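Local coordinates for protein shikimate kinase (Aquifex aeolicus, PDB 2PT5) that probably catalyses the ATP-dependent phosphorylation of the 3-hydroxyl group of shikimate, a step in chorismate biosynthesis, at residues A[89-94]-A[139-144]. Sequence-based numbering, arbitrary orientation.
Sequences FMKSRG and KADIKV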
loop_
_atom_site.group_PDB
_atom_site.type_symbol
_atom_site.label_atom_id
_atom_site.label_comp_id
_atom_site.label_asym_id
_atom_site.label_seq_id
_atom_site.Cartn_x
_atom_site.Cartn_y
_atom_site.Cartn_z
ATOM N N PHE A 89 -8.983 -9.705 4.420
ATOM C CA PHE A 89 -8.866 -9.453 5.851
ATOM C C PHE A 89 -9.120 -7.956 6.062
ATOM O O PHE A 89 -9.898 -7.560 6.927
ATOM C CB PHE A 89 -7.462 -9.802 6.349
ATOM C CG PHE A 89 -7.202 -9.387 7.777
ATOM C CD1 PHE A 89 -7.492 -10.247 8.833
ATOM C CD2 PHE A 89 -6.680 -8.130 8.064
ATOM C CE1 PHE A 89 -7.261 -9.861 10.155
ATOM C CE2 PHE A 89 -6.446 -7.733 9.386
ATOM C CZ PHE A 89 -6.738 -8.602 10.431
HETATM N N MSE A 90 -8.470 -7.123 5.253
HETATM C CA MSE A 90 -8.621 -5.676 5.374
HETATM C C MSE A 90 -10.068 -5.203 5.292
HETATM O O MSE A 90 -10.486 -4.356 6.075
HETATM C CB MSE A 90 -7.780 -4.968 4.310
HETATM C CG MSE A 90 -6.286 -4.930 4.634
HETATM SE SE MSE A 90 -5.277 -4.097 3.215
HETATM C CE MSE A 90 -4.139 -5.594 2.696
ATOM N N LYS A 91 -10.827 -5.753 4.346
ATOM C CA LYS A 91 -12.224 -5.385 4.177
ATOM C C LYS A 91 -13.076 -5.754 5.393
ATOM O O LYS A 91 -14.077 -5.092 5.681
ATOM C CB LYS A 91 -12.794 -6.046 2.922
ATOM C CG LYS A 91 -12.118 -5.602 1.636
ATOM C CD LYS A 91 -12.826 -6.151 0.411
ATOM C CE LYS A 91 -12.248 -5.568 -0.870
ATOM N NZ LYS A 91 -13.029 -5.991 -2.055
ATOM N N SER A 92 -12.680 -6.799 6.111
ATOM C CA SER A 92 -13.432 -7.218 7.288
ATOM C C SER A 92 -13.109 -6.357 8.503
ATOM O O SER A 92 -13.692 -6.540 9.570
ATOM C CB SER A 92 -13.142 -8.683 7.624
ATOM O OG SER A 92 -11.800 -8.866 8.048
ATOM N N ARG A 93 -12.174 -5.426 8.339
ATOM C CA ARG A 93 -11.779 -4.547 9.429
ATOM C C ARG A 93 -12.078 -3.081 9.110
ATOM O O ARG A 93 -12.309 -2.280 10.015
ATOM C CB ARG A 93 -10.288 -4.734 9.738
ATOM C CG ARG A 93 -9.930 -6.139 10.208
ATOM C CD ARG A 93 -10.662 -6.463 11.505
ATOM N NE ARG A 93 -10.897 -7.895 11.681
ATOM C CZ ARG A 93 -10.153 -8.698 12.434
ATOM N NH1 ARG A 93 -10.455 -9.981 12.523
ATOM N NH2 ARG A 93 -9.117 -8.219 13.109
ATOM N N GLY A 94 -12.087 -2.730 7.826
ATOM C CA GLY A 94 -12.367 -1.356 7.464
ATOM C C GLY A 94 -12.514 -1.063 5.981
ATOM O O GLY A 94 -12.945 -1.912 5.197
ATOM N N LYS A 139 -9.928 -4.227 -6.605
ATOM C CA LYS A 139 -10.996 -4.824 -5.813
ATOM C C LYS A 139 -11.263 -4.003 -4.550
ATOM O O LYS A 139 -12.098 -4.369 -3.725
ATOM C CB LYS A 139 -10.626 -6.266 -5.444
ATOM C CG LYS A 139 -10.503 -7.191 -6.654
ATOM C CD LYS A 139 -10.094 -8.599 -6.256
ATOM C CE LYS A 139 -10.172 -9.548 -7.446
ATOM N NZ LYS A 139 -11.559 -9.634 -7.986
ATOM N N ALA A 140 -10.561 -2.880 -4.426
ATOM C CA ALA A 140 -10.681 -1.993 -3.273
ATOM C C ALA A 140 -12.052 -1.328 -3.149
ATOM O O ALA A 140 -12.716 -1.060 -4.149
ATOM C CB ALA A 140 -9.593 -0.917 -3.345
ATOM N N ASP A 141 -12.462 -1.050 -1.916
ATOM C CA ASP A 141 -13.736 -0.393 -1.662
ATOM C C ASP A 141 -13.762 0.947 -2.391
ATOM O O ASP A 141 -14.738 1.288 -3.067
ATOM C CB ASP A 141 -13.914 -0.144 -0.163
ATOM C CG ASP A 141 -13.968 -1.427 0.635
ATOM O OD1 ASP A 141 -13.195 -1.564 1.608
ATOM O OD2 ASP A 141 -14.795 -2.297 0.291
ATOM N N ILE A 142 -12.675 1.699 -2.254
ATOM C CA ILE A 142 -12.574 3.013 -2.880
ATOM C C ILE A 142 -11.336 3.118 -3.768
ATOM O O ILE A 142 -10.254 2.647 -3.407
ATOM C CB ILE A 142 -12.502 4.129 -1.810
ATOM C CG1 ILE A 142 -13.656 3.975 -0.814
ATOM C CG2 ILE A 142 -12.574 5.495 -2.472
ATOM C CD1 ILE A 142 -13.566 4.925 0.376
ATOM N N LYS A 143 -11.506 3.747 -4.926
ATOM C CA LYS A 143 -10.416 3.927 -5.878
ATOM C C LYS A 143 -10.304 5.404 -6.229
ATOM O O LYS A 143 -11.273 6.010 -6.648
ATOM C CB LYS A 143 -10.690 3.112 -7.149
ATOM C CG LYS A 143 -9.696 3.356 -8.283
ATOM C CD LYS A 143 -10.120 2.636 -9.566
ATOM C CE LYS A 143 -9.102 2.816 -10.684
ATOM N NZ LYS A 143 -8.903 4.243 -11.082
ATOM N N VAL A 144 -9.119 5.979 -6.055
ATOM C CA VAL A 144 -8.902 7.389 -6.358
ATOM C C VAL A 144 -7.701 7.579 -7.285
ATOM O O VAL A 144 -6.794 6.746 -7.314
ATOM C CB VAL A 144 -8.669 8.206 -5.060
ATOM C CG1 VAL A 144 -9.873 8.073 -4.134
ATOM C CG2 VAL A 144 -7.416 7.718 -4.358
#
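Lys91, in the last turn of helix 84-91, reaches across to the backbone of Lys139 at the edge of the parallel five-stranded sheet (order 2-3-1-4-5) of this P-loop kinase. Segment 89-94 leads into strand 95-100 and 139-144 runs into its neighbour, the outermost strand 142-145, which brings them together across 44 intervening residues.

The polar evidence is a single hydrogen bond, from Lys91 NZ to Lys139 O at 2.5 Å, a short distance whose exact value is doubtful. NZ approaches O at a C=O...N angle of 153°, tilted 23° from the carbonyl plane. With CG beside the backbone N (chi1 -63°) and the chain extended beyond it, NZ reaches the Lys139 carbonyl. With an alanine here, Lys139 O, in the loop after helix 127-137, would probably lose its ammonium donor, and Asp141 both the methylene beside OD1 and the nearby positive charge.

Charge contributes at longer range. Lys91 NZ stands 4.7 Å from Asp141 OD2, too far for a salt bridge, though the opposite charges probably attract weakly. The strongest partner of this carboxylate is elsewhere: OD1 accepts a hydrogen bond from Thr96 N, tying the start of strand 142-145 to strand 95-100.

The lysine's methylenes meet oxygens, and only 159 Å² is buried in total at this surface site. Lys91 CE accompanies NZ to Lys139 O, while the Lys91 and Asp141 side chains cross at a slant, CG to OD1 at 4.2 Å.

Within 89-94, Met90 O accepts from both Arg93 N and Gly94 N. Across the contact Gly94 O lies 3.6 Å from Asp141 OD1, an approach of two oxygens and no hydrogen bond, with OD1 held instead by Thr96 N.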